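Local coordinates for multicopper oxidase (Arthrobacter sp. FB24, PDB 3GDC), which probably oxidises phenolic substrates with molecular oxygen, as a laccase-type multicopper oxidase built of two cupredoxin-like domains and assembled as a trimer, at residues A139-A143 against L213-P217; G56-N60 against H86-I90; E181-V185 against E274-W280; D163-M169 against R206-V212. All blocks are in the same frame, centred on the assembly; numbering follows the deposited sequence.

Contact 1. Residues A139-A143 against L213-P217. With CU (copper (II) ion), chain D.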
loop_
_atom_site.group_PDB
_atom_site.type_symbol
_atom_site.label_atom_id
_atom_site.label_comp_id
_atom_site.label_asym_id
_atom_site.label_seq_id
_atom_site.Cartn_x
_atom_site.Cartn_y
_atom_site.Cartn_z
ATOM N N ALA A 139 19.816 -5.707 5.569
ATOM C CA ALA A 139 19.482 -5.786 4.133
ATOM C C ALA A 139 20.120 -6.975 3.400
ATOM O O ALA A 139 19.387 -7.768 2.803
ATOM C CB ALA A 139 19.749 -4.449 3.395
ATOM N N PRO A 140 21.466 -7.115 3.444
ATOM C CA PRO A 140 22.083 -8.269 2.788
ATOM C C PRO A 140 21.690 -9.620 3.381
ATOM O O PRO A 140 21.621 -10.594 2.654
ATOM C CB PRO A 140 23.586 -8.036 2.972
ATOM C CG PRO A 140 23.710 -7.059 4.072
ATOM C CD PRO A 140 22.481 -6.214 4.025
ATOM N N HIS A 141 21.428 -9.677 4.684
ATOM C CA HIS A 141 21.078 -10.957 5.311
ATOM C C HIS A 141 19.728 -11.498 4.845
ATOM O O HIS A 141 19.563 -12.709 4.735
ATOM C CB HIS A 141 21.207 -10.889 6.834
ATOM C CG HIS A 141 22.623 -10.999 7.306
ATOM N ND1 HIS A 141 23.213 -12.208 7.609
ATOM C CD2 HIS A 141 23.581 -10.058 7.479
ATOM C CE1 HIS A 141 24.467 -12.005 7.973
ATOM N NE2 HIS A 141 24.717 -10.708 7.898
ATOM N N ILE A 142 18.792 -10.612 4.521
ATOM C CA ILE A 142 17.537 -11.044 3.894
ATOM C C ILE A 142 17.742 -11.158 2.372
ATOM O O ILE A 142 17.408 -12.183 1.762
ATOM C CB ILE A 142 16.351 -10.104 4.229
ATOM C CG1 ILE A 142 16.093 -10.073 5.749
ATOM C CG2 ILE A 142 15.065 -10.553 3.509
ATOM C CD1 ILE A 142 15.086 -9.005 6.187
ATOM N N ALA A 143 18.317 -10.118 1.774
ATOM C CA ALA A 143 18.426 -10.030 0.305
ATOM C C ALA A 143 19.302 -11.113 -0.336
ATOM O O ALA A 143 19.075 -11.500 -1.495
ATOM C CB ALA A 143 18.912 -8.640 -0.112
ATOM N N LEU A 213 10.718 -8.867 -1.044
ATOM C CA LEU A 213 11.530 -7.940 -1.816
ATOM C C LEU A 213 12.207 -6.873 -0.949
ATOM O O LEU A 213 11.554 -6.137 -0.217
ATOM C CB LEU A 213 10.688 -7.294 -2.926
ATOM C CG LEU A 213 11.364 -6.233 -3.790
ATOM C CD1 LEU A 213 12.527 -6.840 -4.577
ATOM C CD2 LEU A 213 10.301 -5.668 -4.724
ATOM N N GLU A 214 13.528 -6.820 -1.032
ATOM C CA GLU A 214 14.302 -5.828 -0.311
ATOM C C GLU A 214 14.536 -4.606 -1.213
ATOM O O GLU A 214 14.410 -4.700 -2.450
ATOM C CB GLU A 214 15.632 -6.446 0.157
ATOM C CG GLU A 214 16.500 -5.541 1.037
ATOM C CD GLU A 214 15.729 -5.003 2.234
ATOM O OE1 GLU A 214 15.622 -5.748 3.232
ATOM O OE2 GLU A 214 15.207 -3.860 2.154
ATOM N N TYR A 215 14.831 -3.466 -0.577
ATOM C CA TYR A 215 15.218 -2.204 -1.246
ATOM C C TYR A 215 14.023 -1.419 -1.809
ATOM O O TYR A 215 13.807 -0.257 -1.439
ATOM C CB TYR A 215 16.334 -2.427 -2.292
ATOM C CG TYR A 215 17.558 -3.144 -1.737
ATOM C CD1 TYR A 215 18.391 -2.525 -0.806
ATOM C CD2 TYR A 215 17.878 -4.440 -2.149
ATOM C CE1 TYR A 215 19.500 -3.184 -0.287
ATOM C CE2 TYR A 215 18.991 -5.109 -1.631
ATOM C CZ TYR A 215 19.796 -4.472 -0.708
ATOM O OH TYR A 215 20.900 -5.121 -0.195
ATOM N N ASP A 216 13.249 -2.046 -2.691
ATOM C CA ASP A 216 12.023 -1.440 -3.216
ATOM C C ASP A 216 10.911 -1.510 -2.163
ATOM O O ASP A 216 10.689 -2.568 -1.577
ATOM C CB ASP A 216 11.584 -2.156 -4.492
ATOM C CG ASP A 216 12.585 -1.999 -5.629
ATOM O OD1 ASP A 216 12.709 -0.869 -6.160
ATOM O OD2 ASP A 216 13.226 -3.003 -6.001
ATOM N N PRO A 217 10.204 -0.390 -1.921
ATOM C CA PRO A 217 9.249 -0.370 -0.804
ATOM C C PRO A 217 7.968 -1.197 -0.990
ATOM O O PRO A 217 7.340 -1.568 0.001
ATOM C CB PRO A 217 8.906 1.119 -0.657
ATOM C CG PRO A 217 9.144 1.699 -2.020
ATOM C CD PRO A 217 10.262 0.905 -2.633
HETATM CU CU CU D . 22.099 -13.979 8.128
#
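A139 and A143 lie one helical turn apart and together meet the side chains of E214 and Y215. The apolar contacts come first. The CB of A143 sits 3.8 Å from Y215 CE2, and the CB of A139 lies 3.9 Å from Y215 CE1. The Y215 OH lies close to both methyls, 3.8 Å from A139 CB. I142 adds a looser touch of its CD1 on the carboxylate of E214.

E214 also packs on the helix. Its CB is 4.0 Å from A143 CB. With CG anti to the backbone N (chi1 -175°), CG lies 3.5 Å above the plane of the Y215 ring, over its centre. E214 CG and the two alanine methyls all approach from the same side of the ring, the methyls obliquely at the hydroxyl end.

No hydrogen bond crosses between the segments. The bend of E214 at chi2 turns its carboxylate back to the backbone N of Y215. OE2 accepts this N-H at 2.8 Å, on its anti side and 26° out of the carboxylate plane. OE1 turns to T273 of the second subunit, which also packs on A139. The contact thus lies next to a subunit interface.

H141 points the other way from the same helix. Its ND1 binds copper at 2.2 Å, and H88 and C133 complete the ligand set. Two histidines and a cysteine are the hallmark of a type 1 copper site. The contact joins the ligand-bearing helix of the first cupredoxin domain to a loop of the second.

Contact 2. Residues G56-N60 against H86-I90. With CU (copper (II) ion), chain D.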
loop_
_atom_site.group_PDB
_atom_site.type_symbol
_atom_site.label_atom_id
_atom_site.label_comp_id
_atom_site.label_asym_id
_atom_site.label_seq_id
_atom_site.Cartn_x
_atom_site.Cartn_y
_atom_site.Cartn_z
ATOM N N GLY A 56 24.668 -16.503 -3.164
ATOM C CA GLY A 56 23.568 -16.528 -2.215
ATOM C C GLY A 56 23.931 -17.062 -0.840
ATOM O O GLY A 56 24.920 -17.778 -0.665
ATOM N N TRP A 57 23.134 -16.641 0.136
ATOM C CA TRP A 57 23.087 -17.245 1.451
ATOM C C TRP A 57 21.706 -17.887 1.501
ATOM O O TRP A 57 20.689 -17.187 1.399
ATOM C CB TRP A 57 23.188 -16.178 2.533
ATOM C CG TRP A 57 24.515 -15.485 2.630
ATOM C CD1 TRP A 57 25.718 -15.913 2.134
ATOM C CD2 TRP A 57 24.775 -14.243 3.293
ATOM N NE1 TRP A 57 26.710 -15.003 2.439
ATOM C CE2 TRP A 57 26.158 -13.971 3.150
ATOM C CE3 TRP A 57 23.971 -13.325 3.981
ATOM C CZ2 TRP A 57 26.755 -12.815 3.675
ATOM C CZ3 TRP A 57 24.564 -12.182 4.511
ATOM C CH2 TRP A 57 25.940 -11.933 4.346
ATOM N N SER A 58 21.662 -19.201 1.638
ATOM C CA SER A 58 20.402 -19.916 1.482
ATOM C C SER A 58 20.157 -20.912 2.600
ATOM O O SER A 58 21.093 -21.507 3.130
ATOM C CB SER A 58 20.373 -20.659 0.146
ATOM O OG SER A 58 21.348 -21.679 0.115
ATOM N N TYR A 59 18.888 -21.100 2.930
ATOM C CA TYR A 59 18.475 -22.189 3.799
ATOM C C TYR A 59 18.269 -23.447 2.956
ATOM O O TYR A 59 17.427 -23.455 2.043
ATOM C CB TYR A 59 17.169 -21.836 4.502
ATOM C CG TYR A 59 17.211 -20.666 5.453
ATOM C CD1 TYR A 59 18.016 -20.687 6.604
ATOM C CD2 TYR A 59 16.388 -19.556 5.245
ATOM C CE1 TYR A 59 18.030 -19.616 7.489
ATOM C CE2 TYR A 59 16.383 -18.478 6.149
ATOM C CZ TYR A 59 17.213 -18.518 7.264
ATOM O OH TYR A 59 17.206 -17.462 8.156
ATOM N N ASN A 60 19.034 -24.499 3.263
ATOM C CA ASN A 60 18.954 -25.792 2.562
ATOM C C ASN A 60 19.237 -25.704 1.058
ATOM O O ASN A 60 18.710 -26.502 0.265
ATOM C CB ASN A 60 17.599 -26.482 2.817
ATOM C CG ASN A 60 17.485 -27.058 4.223
ATOM O OD1 ASN A 60 18.413 -26.963 5.027
ATOM N ND2 ASN A 60 16.337 -27.653 4.523
ATOM N N HIS A 86 29.259 -16.599 7.765
ATOM C CA HIS A 86 28.828 -15.446 8.559
ATOM C C HIS A 86 27.822 -15.894 9.614
ATOM O O HIS A 86 27.149 -16.919 9.432
ATOM C CB HIS A 86 28.186 -14.385 7.651
ATOM C CG HIS A 86 29.044 -13.981 6.491
ATOM N ND1 HIS A 86 29.111 -14.710 5.321
ATOM C CD2 HIS A 86 29.878 -12.927 6.324
ATOM C CE1 HIS A 86 29.943 -14.118 4.483
ATOM N NE2 HIS A 86 30.424 -13.037 5.068
ATOM N N PRO A 87 27.696 -15.128 10.719
ATOM C CA PRO A 87 26.644 -15.467 11.682
ATOM C C PRO A 87 25.272 -15.255 11.053
ATOM O O PRO A 87 25.110 -14.367 10.211
ATOM C CB PRO A 87 26.856 -14.445 12.810
ATOM C CG PRO A 87 27.537 -13.288 12.140
ATOM C CD PRO A 87 28.466 -13.944 11.150
ATOM N N HIS A 88 24.306 -16.072 11.451
ATOM C CA HIS A 88 22.948 -15.991 10.921
ATOM C C HIS A 88 21.957 -16.354 12.023
ATOM O O HIS A 88 22.338 -16.881 13.087
ATOM C CB HIS A 88 22.757 -16.967 9.734
ATOM C CG HIS A 88 23.596 -16.657 8.530
ATOM N ND1 HIS A 88 23.464 -15.487 7.810
ATOM C CD2 HIS A 88 24.569 -17.372 7.912
ATOM C CE1 HIS A 88 24.339 -15.486 6.817
ATOM N NE2 HIS A 88 25.012 -16.624 6.849
ATOM N N THR A 89 20.681 -16.080 11.774
ATOM C CA THR A 89 19.616 -16.528 12.658
ATOM C C THR A 89 18.428 -17.001 11.802
ATOM O O THR A 89 18.469 -16.939 10.555
ATOM C CB THR A 89 19.118 -15.392 13.612
ATOM O OG1 THR A 89 18.371 -14.434 12.865
ATOM C CG2 THR A 89 20.267 -14.687 14.336
ATOM N N ILE A 90 17.380 -17.474 12.463
ATOM C CA ILE A 90 16.068 -17.545 11.831
ATOM C C ILE A 90 15.086 -16.797 12.707
ATOM O O ILE A 90 14.866 -17.151 13.881
ATOM C CB ILE A 90 15.525 -18.982 11.609
ATOM C CG1 ILE A 90 16.563 -19.899 10.948
ATOM C CG2 ILE A 90 14.212 -18.927 10.795
ATOM C CD1 ILE A 90 16.089 -21.362 10.780
HETATM CU CU CU D . 22.099 -13.979 8.128
#
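The hydroxyl of Y59 donates to the backbone O of T89. The OH to O distance is 2.8 Å, and the donor lies in the carbonyl plane. The same carbonyl oxygen sits at the edge of the tyrosine ring, in its plane. I90 passes alongside, with CG1 3.8 Å from Y59 CE1. The hydrogen bond and this apolar contact together fix the end of the tyrosine against the 86-90 loop.

The other end of the contact is aromatic. H88 binds copper through ND1 at 2.1 Å, and H141 and C133 are the other ligands. This is the type 1 copper site of a cupredoxin domain, and W57 lies in its second shell. The H88 ring turns its edge to the face of the indole, an edge-to-face pair with planes at 65°. Its CE1 stands over the six-membered ring, 3.6 Å from W57 CE3. CE1 adjoins the metal-binding ND1, so the indole packs beside the liganding edge of the imidazole. With chi1 at -68°, W57 has CG anti to its carbonyl carbon and its ring reaches across to the loop.

H86 meets the far rim of the indole. W57 CZ2 lies over one face of the H86 ring, 3.4 Å from H86 ND1, with the planes inclined at 44°. W57 also meets the H141 ring and forms a cation-pi contact with K144. T89 OG1, on the far side of the loop, bonds to G102 O and H134 N.

Contact 3. Residues E181-V185 against E274-W280. With CA (calcium ion), chain H.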
loop_
_atom_site.group_PDB
_atom_site.type_symbol
_atom_site.label_atom_id
_atom_site.label_comp_id
_atom_site.label_asym_id
_atom_site.label_seq_id
_atom_site.Cartn_x
_atom_site.Cartn_y
_atom_site.Cartn_z
ATOM N N GLU A 181 18.618 -5.673 -9.530
ATOM C CA GLU A 181 18.872 -5.823 -10.970
ATOM C C GLU A 181 17.915 -6.826 -11.607
ATOM O O GLU A 181 17.590 -6.728 -12.806
ATOM C CB GLU A 181 20.328 -6.237 -11.206
ATOM C CG GLU A 181 21.341 -5.092 -11.067
ATOM C CD GLU A 181 21.421 -4.512 -9.668
ATOM O OE1 GLU A 181 21.783 -5.257 -8.733
ATOM O OE2 GLU A 181 21.145 -3.298 -9.492
ATOM N N PHE A 182 17.458 -7.793 -10.804
ATOM C CA PHE A 182 16.461 -8.766 -11.252
ATOM C C PHE A 182 15.390 -9.020 -10.191
ATOM O O PHE A 182 15.578 -8.713 -9.008
ATOM C CB PHE A 182 17.114 -10.099 -11.631
ATOM C CG PHE A 182 18.138 -9.975 -12.729
ATOM C CD1 PHE A 182 17.740 -9.946 -14.063
ATOM C CD2 PHE A 182 19.484 -9.848 -12.422
ATOM C CE1 PHE A 182 18.689 -9.805 -15.086
ATOM C CE2 PHE A 182 20.439 -9.705 -13.442
ATOM C CZ PHE A 182 20.031 -9.689 -14.769
ATOM N N TYR A 183 14.276 -9.582 -10.640
ATOM C CA TYR A 183 13.123 -9.885 -9.775
ATOM C C TYR A 183 12.605 -11.257 -10.130
ATOM O O TYR A 183 12.780 -11.723 -11.255
ATOM C CB TYR A 183 12.018 -8.842 -9.964
ATOM C CG TYR A 183 12.456 -7.433 -9.621
ATOM C CD1 TYR A 183 12.207 -6.896 -8.366
ATOM C CD2 TYR A 183 13.147 -6.640 -10.555
ATOM C CE1 TYR A 183 12.611 -5.598 -8.036
ATOM C CE2 TYR A 183 13.564 -5.351 -10.236
ATOM C CZ TYR A 183 13.294 -4.834 -8.973
ATOM O OH TYR A 183 13.688 -3.555 -8.657
ATOM N N SER A 184 11.989 -11.946 -9.174
ATOM C CA SER A 184 11.461 -13.263 -9.489
ATOM C C SER A 184 10.258 -13.604 -8.630
ATOM O O SER A 184 9.989 -12.935 -7.637
ATOM C CB SER A 184 12.550 -14.346 -9.354
ATOM O OG SER A 184 12.597 -14.920 -8.050
ATOM N N VAL A 185 9.521 -14.621 -9.071
ATOM C CA VAL A 185 8.672 -15.383 -8.171
ATOM C C VAL A 185 9.262 -16.787 -8.046
ATOM O O VAL A 185 9.503 -17.475 -9.045
ATOM C CB VAL A 185 7.174 -15.385 -8.582
ATOM C CG1 VAL A 185 6.981 -15.628 -10.086
ATOM C CG2 VAL A 185 6.396 -16.427 -7.771
ATOM N N GLU A 274 8.569 -1.987 -14.192
ATOM C CA GLU A 274 10.003 -2.165 -13.975
ATOM C C GLU A 274 10.349 -3.587 -13.494
ATOM O O GLU A 274 11.319 -4.197 -13.963
ATOM C CB GLU A 274 10.470 -1.141 -12.937
ATOM C CG GLU A 274 11.947 -1.183 -12.567
ATOM C CD GLU A 274 12.287 -0.318 -11.348
ATOM O OE1 GLU A 274 13.489 -0.255 -10.995
ATOM O OE2 GLU A 274 11.375 0.305 -10.750
ATOM N N PHE A 275 9.557 -4.099 -12.547
ATOM C CA PHE A 275 9.839 -5.404 -11.948
ATOM C C PHE A 275 9.506 -6.520 -12.920
ATOM O O PHE A 275 10.226 -7.516 -13.007
ATOM C CB PHE A 275 9.023 -5.637 -10.667
ATOM C CG PHE A 275 9.242 -4.609 -9.582
ATOM C CD1 PHE A 275 10.282 -3.691 -9.642
ATOM C CD2 PHE A 275 8.407 -4.603 -8.459
ATOM C CE1 PHE A 275 10.464 -2.752 -8.630
ATOM C CE2 PHE A 275 8.577 -3.665 -7.445
ATOM C CZ PHE A 275 9.603 -2.738 -7.528
ATOM N N ALA A 276 8.373 -6.362 -13.599
ATOM C CA ALA A 276 7.904 -7.326 -14.593
ATOM C C ALA A 276 8.945 -7.557 -15.682
ATOM O O ALA A 276 9.260 -8.705 -16.022
ATOM C CB ALA A 276 6.574 -6.868 -15.195
ATOM N N GLU A 277 9.498 -6.461 -16.197
ATOM C CA GLU A 277 10.429 -6.511 -17.317
ATOM C C GLU A 277 11.816 -7.000 -16.906
ATOM O O GLU A 277 12.659 -7.306 -17.758
ATOM C CB GLU A 277 10.473 -5.151 -18.038
ATOM C CG GLU A 277 9.135 -4.818 -18.710
ATOM C CD GLU A 277 9.265 -3.877 -19.900
ATOM O OE1 GLU A 277 8.552 -4.104 -20.909
ATOM O OE2 GLU A 277 10.068 -2.916 -19.821
ATOM N N LEU A 278 12.028 -7.117 -15.592
ATOM C CA LEU A 278 13.281 -7.626 -15.052
ATOM C C LEU A 278 13.121 -8.981 -14.325
ATOM O O LEU A 278 13.982 -9.381 -13.554
ATOM C CB LEU A 278 13.963 -6.577 -14.176
ATOM C CG LEU A 278 14.484 -5.332 -14.913
ATOM C CD1 LEU A 278 14.977 -4.277 -13.933
ATOM C CD2 LEU A 278 15.563 -5.726 -15.904
ATOM N N GLY A 279 12.018 -9.676 -14.603
ATOM C CA GLY A 279 11.900 -11.089 -14.273
ATOM C C GLY A 279 10.648 -11.536 -13.554
ATOM O O GLY A 279 10.349 -12.729 -13.525
ATOM N N TRP A 280 9.912 -10.594 -12.973
ATOM C CA TRP A 280 8.693 -10.930 -12.235
ATOM C C TRP A 280 7.493 -10.940 -13.206
ATOM O O TRP A 280 6.613 -10.081 -13.178
ATOM C CB TRP A 280 8.567 -10.021 -10.989
ATOM C CG TRP A 280 7.329 -10.123 -10.092
ATOM C CD1 TRP A 280 7.044 -9.283 -9.042
ATOM C CD2 TRP A 280 6.227 -11.047 -10.169
ATOM N NE1 TRP A 280 5.849 -9.620 -8.472
ATOM C CE2 TRP A 280 5.320 -10.696 -9.137
ATOM C CE3 TRP A 280 5.913 -12.135 -11.002
ATOM C CZ2 TRP A 280 4.128 -11.387 -8.917
ATOM C CZ3 TRP A 280 4.724 -12.823 -10.784
ATOM C CH2 TRP A 280 3.842 -12.442 -9.751
HETATM CA CA CA H . 22.319 -3.252 -7.256
HETATM O O HOH W 1 15.394 -1.817 -10.075
#
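The strand 182-185 runs beside the turn that follows helix 273-276, and Y183 N donates to L278 O at 2.9 Å, the one hydrogen bond directly between the segments. G279 follows at phi 131°, which suits glycine, and its CA approaches Y183 O at 3.2 Å in a CA-H...O contact.

The Y183 ring lies in an offset stack on F275, with centroids 4.3 Å apart and planes 23° apart. F275 CD1 sits under the hydroxyl end, 3.3 Å from Y183 CZ, while F275 CA lies under the same face. L278 CB meets the ring edge. The Y183 hydroxyl bonds to D216. A water lies within bonding distance of both Y183 OH and E274 OE1, though it cannot serve every acceptor near it. E274 also forms a salt bridge with K272. Further along, V185 lies over one face of the W280 indole with its CB, toward the rim, and its CG1 is 3.7 Å from W280 CZ3.

E181 binds calcium with both carboxylate oxygens, alongside N173, D175, G176 and D179. It forms a classic beta bulge with F182 opposite Y172. Strand 182-185 is an edge strand of its six-stranded sheet, between strand 163-172 and the turn after helix 273-276.

Contact 4. Residues D163-M169 against R206-V212; sequences DEMVMVM and RIHLINV
D163 starts the pairing, its O taking the N-H of R206 at 3.0 Å. Its carboxylate turns to R18. E164 then reaches along the sheet with its chain extended. Its CG is anti to the backbone N (chi1 -163°), which brings OE2 to H208 NE2 at 2.7 Å. The bond is nearly straight at 175°, uses the anti lone pair of OE2 and lies in the imidazole plane. T128 holds ND1 of the same ring, so both ring nitrogens are bonded. The aliphatic part of R206 runs beside E164, while its guanidinium goes to E257 and P159 O.

M165 points to the other face and lies side by side with I207, CG to CG1 3.7 Å. Its N and O bond to R206 O and H208 N. V166 returns to the face of H208 and touches I210 CD1 with CG2. M167 brackets I207 from its other end, CG to CG2 at 3.8 Å, and its CB meets L209 CD1. V168 packs CG1 on V212 CG2 at 3.8 Å. M169 bends at chi3, so that CE comes 3.7 Å from N211 CB, while its CG rests on L209 CD1.

The ladder is a regular parallel one, with strand axes 4.5 Å apart and crossing at -15°. Strand 182-185 flanks strand 163-172, and strand 253-258 flanks strand 205-211. Helix 13-18 packs on M165 and M167.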
loop_
_atom_site.group_PDB
_atom_site.type_symbol
_atom_site.label_atom_id
_atom_site.label_comp_id
_atom_site.label_asym_id
_atom_site.label_seq_id
_atom_site.Cartn_x
_atom_site.Cartn_y
_atom_site.Cartn_z
ATOM N N ASP A 163 -5.925 -27.089 -5.967
ATOM C CA ASP A 163 -4.510 -26.891 -6.298
ATOM C C ASP A 163 -3.947 -25.790 -5.402
ATOM O O ASP A 163 -4.283 -24.623 -5.573
ATOM C CB ASP A 163 -4.355 -26.514 -7.785
ATOM C CG ASP A 163 -2.902 -26.571 -8.281
ATOM O OD1 ASP A 163 -1.960 -26.776 -7.481
ATOM O OD2 ASP A 163 -2.699 -26.408 -9.510
ATOM N N GLU A 164 -3.111 -26.161 -4.442
ATOM C CA GLU A 164 -2.541 -25.190 -3.511
ATOM C C GLU A 164 -1.080 -24.958 -3.842
ATOM O O GLU A 164 -0.331 -25.898 -4.157
ATOM C CB GLU A 164 -2.690 -25.674 -2.069
ATOM C CG GLU A 164 -2.505 -24.589 -0.996
ATOM C CD GLU A 164 -3.139 -24.995 0.322
ATOM O OE1 GLU A 164 -3.733 -26.098 0.359
ATOM O OE2 GLU A 164 -3.063 -24.231 1.311
ATOM N N MET A 165 -0.672 -23.700 -3.790
ATOM C CA MET A 165 0.687 -23.338 -4.172
ATOM C C MET A 165 1.225 -22.165 -3.354
ATOM O O MET A 165 0.467 -21.474 -2.656
ATOM C CB MET A 165 0.772 -23.043 -5.675
ATOM C CG MET A 165 -0.293 -22.127 -6.190
ATOM S SD MET A 165 -0.241 -21.959 -7.995
ATOM C CE MET A 165 -0.971 -23.489 -8.513
ATOM N N VAL A 166 2.540 -21.982 -3.433
ATOM C CA VAL A 166 3.238 -20.895 -2.755
ATOM C C VAL A 166 4.061 -20.089 -3.761
ATOM O O VAL A 166 4.741 -20.642 -4.628
ATOM C CB VAL A 166 4.114 -21.385 -1.537
ATOM C CG1 VAL A 166 5.152 -22.428 -1.946
ATOM C CG2 VAL A 166 4.769 -20.209 -0.812
ATOM N N MET A 167 3.972 -18.770 -3.628
ATOM C CA MET A 167 4.709 -17.845 -4.482
ATOM C C MET A 167 5.429 -16.805 -3.636
ATOM O O MET A 167 4.789 -15.959 -2.986
ATOM C CB MET A 167 3.750 -17.151 -5.458
ATOM C CG MET A 167 3.185 -18.100 -6.497
ATOM S SD MET A 167 2.285 -17.200 -7.767
ATOM C CE MET A 167 1.984 -18.547 -8.933
ATOM N N VAL A 168 6.757 -16.865 -3.650
ATOM C CA VAL A 168 7.574 -15.903 -2.921
ATOM C C VAL A 168 8.192 -14.923 -3.928
ATOM O O VAL A 168 8.928 -15.324 -4.845
ATOM C CB VAL A 168 8.677 -16.580 -2.077
ATOM C CG1 VAL A 168 9.478 -15.529 -1.313
ATOM C CG2 VAL A 168 8.074 -17.633 -1.109
ATOM N N MET A 169 7.856 -13.647 -3.764
ATOM C CA MET A 169 8.327 -12.591 -4.657
ATOM C C MET A 169 9.586 -11.983 -4.068
ATOM O O MET A 169 9.576 -11.509 -2.924
ATOM C CB MET A 169 7.258 -11.496 -4.819
ATOM C CG MET A 169 5.917 -11.971 -5.329
ATOM S SD MET A 169 4.729 -10.615 -5.490
ATOM C CE MET A 169 4.466 -10.176 -3.758
ATOM N N ARG A 206 -5.526 -22.057 -4.802
ATOM C CA ARG A 206 -5.229 -21.278 -3.609
ATOM C C ARG A 206 -3.726 -20.988 -3.591
ATOM O O ARG A 206 -2.901 -21.906 -3.564
ATOM C CB ARG A 206 -5.654 -22.033 -2.328
ATOM C CG ARG A 206 -5.292 -21.346 -1.019
ATOM C CD ARG A 206 -5.914 -22.045 0.213
ATOM N NE ARG A 206 -7.377 -22.000 0.161
ATOM C CZ ARG A 206 -8.186 -23.002 0.514
ATOM N NH1 ARG A 206 -7.684 -24.140 0.964
ATOM N NH2 ARG A 206 -9.505 -22.855 0.408
ATOM N N ILE A 207 -3.384 -19.709 -3.609
ATOM C CA ILE A 207 -1.989 -19.297 -3.662
ATOM C C ILE A 207 -1.611 -18.576 -2.371
ATOM O O ILE A 207 -2.275 -17.623 -1.968
ATOM C CB ILE A 207 -1.732 -18.338 -4.863
ATOM C CG1 ILE A 207 -2.195 -18.968 -6.181
ATOM C CG2 ILE A 207 -0.242 -17.934 -4.922
ATOM C CD1 ILE A 207 -2.263 -17.961 -7.357
ATOM N N HIS A 208 -0.526 -19.018 -1.749
ATOM C CA HIS A 208 0.070 -18.282 -0.644
ATOM C C HIS A 208 1.135 -17.351 -1.216
ATOM O O HIS A 208 2.202 -17.806 -1.614
ATOM C CB HIS A 208 0.689 -19.255 0.357
ATOM C CG HIS A 208 -0.312 -20.204 0.923
ATOM N ND1 HIS A 208 -1.074 -19.910 2.031
ATOM C CD2 HIS A 208 -0.727 -21.417 0.486
ATOM C CE1 HIS A 208 -1.897 -20.915 2.272
ATOM N NE2 HIS A 208 -1.715 -21.837 1.344
ATOM N N LEU A 209 0.844 -16.053 -1.228
ATOM C CA LEU A 209 1.742 -15.068 -1.856
ATOM C C LEU A 209 2.469 -14.268 -0.803
ATOM O O LEU A 209 1.828 -13.620 0.023
ATOM C CB LEU A 209 0.933 -14.106 -2.739
ATOM C CG LEU A 209 1.753 -13.021 -3.445
ATOM C CD1 LEU A 209 2.548 -13.644 -4.569
ATOM C CD2 LEU A 209 0.799 -11.956 -3.976
ATOM N N ILE A 210 3.797 -14.301 -0.852
ATOM C CA ILE A 210 4.632 -13.690 0.173
ATOM C C ILE A 210 5.628 -12.743 -0.456
ATOM O O ILE A 210 6.353 -13.130 -1.369
ATOM C CB ILE A 210 5.423 -14.765 0.950
ATOM C CG1 ILE A 210 4.456 -15.758 1.583
ATOM C CG2 ILE A 210 6.347 -14.126 1.987
ATOM C CD1 ILE A 210 5.059 -17.119 1.837
ATOM N N ASN A 211 5.695 -11.521 0.074
ATOM C CA ASN A 211 6.657 -10.557 -0.423
ATOM C C ASN A 211 7.884 -10.443 0.474
ATOM O O ASN A 211 7.764 -10.006 1.628
ATOM C CB ASN A 211 6.019 -9.172 -0.599
ATOM C CG ASN A 211 6.972 -8.202 -1.272
ATOM O OD1 ASN A 211 7.756 -8.613 -2.138
ATOM N ND2 ASN A 211 6.933 -6.929 -0.874
ATOM N N VAL A 212 9.057 -10.805 -0.059
ATOM C CA VAL A 212 10.322 -10.576 0.661
ATOM C C VAL A 212 11.231 -9.530 -0.010
ATOM O O VAL A 212 12.367 -9.331 0.401
ATOM C CB VAL A 212 11.106 -11.875 0.909
ATOM C CG1 VAL A 212 10.251 -12.876 1.655
ATOM C CG2 VAL A 212 11.605 -12.470 -0.418
#

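How the contacts relate
Along the chain contact 2 comes first and closes before contact 1 opens. Contacts 1 and 3 alternate, as do contacts 3 and 4. Contact 4 falls between the two segments of contact 1. Contacts 1 and 2, centres 14 Å apart, share one copper through H141 and H88. Contacts 3 and 4, centres 16 Å apart, share a six-stranded sheet in which strands 182-185 and 163-172 are neighbours. Contact 1 bridges the two groups: its D216 and L213 meet Y183 and F275 of contact 3. Contact 2 touches neither contact 3 nor contact 4. Among these contacts, it is the 213-217 loop that links the type 1 copper region to the second cupredoxin domain.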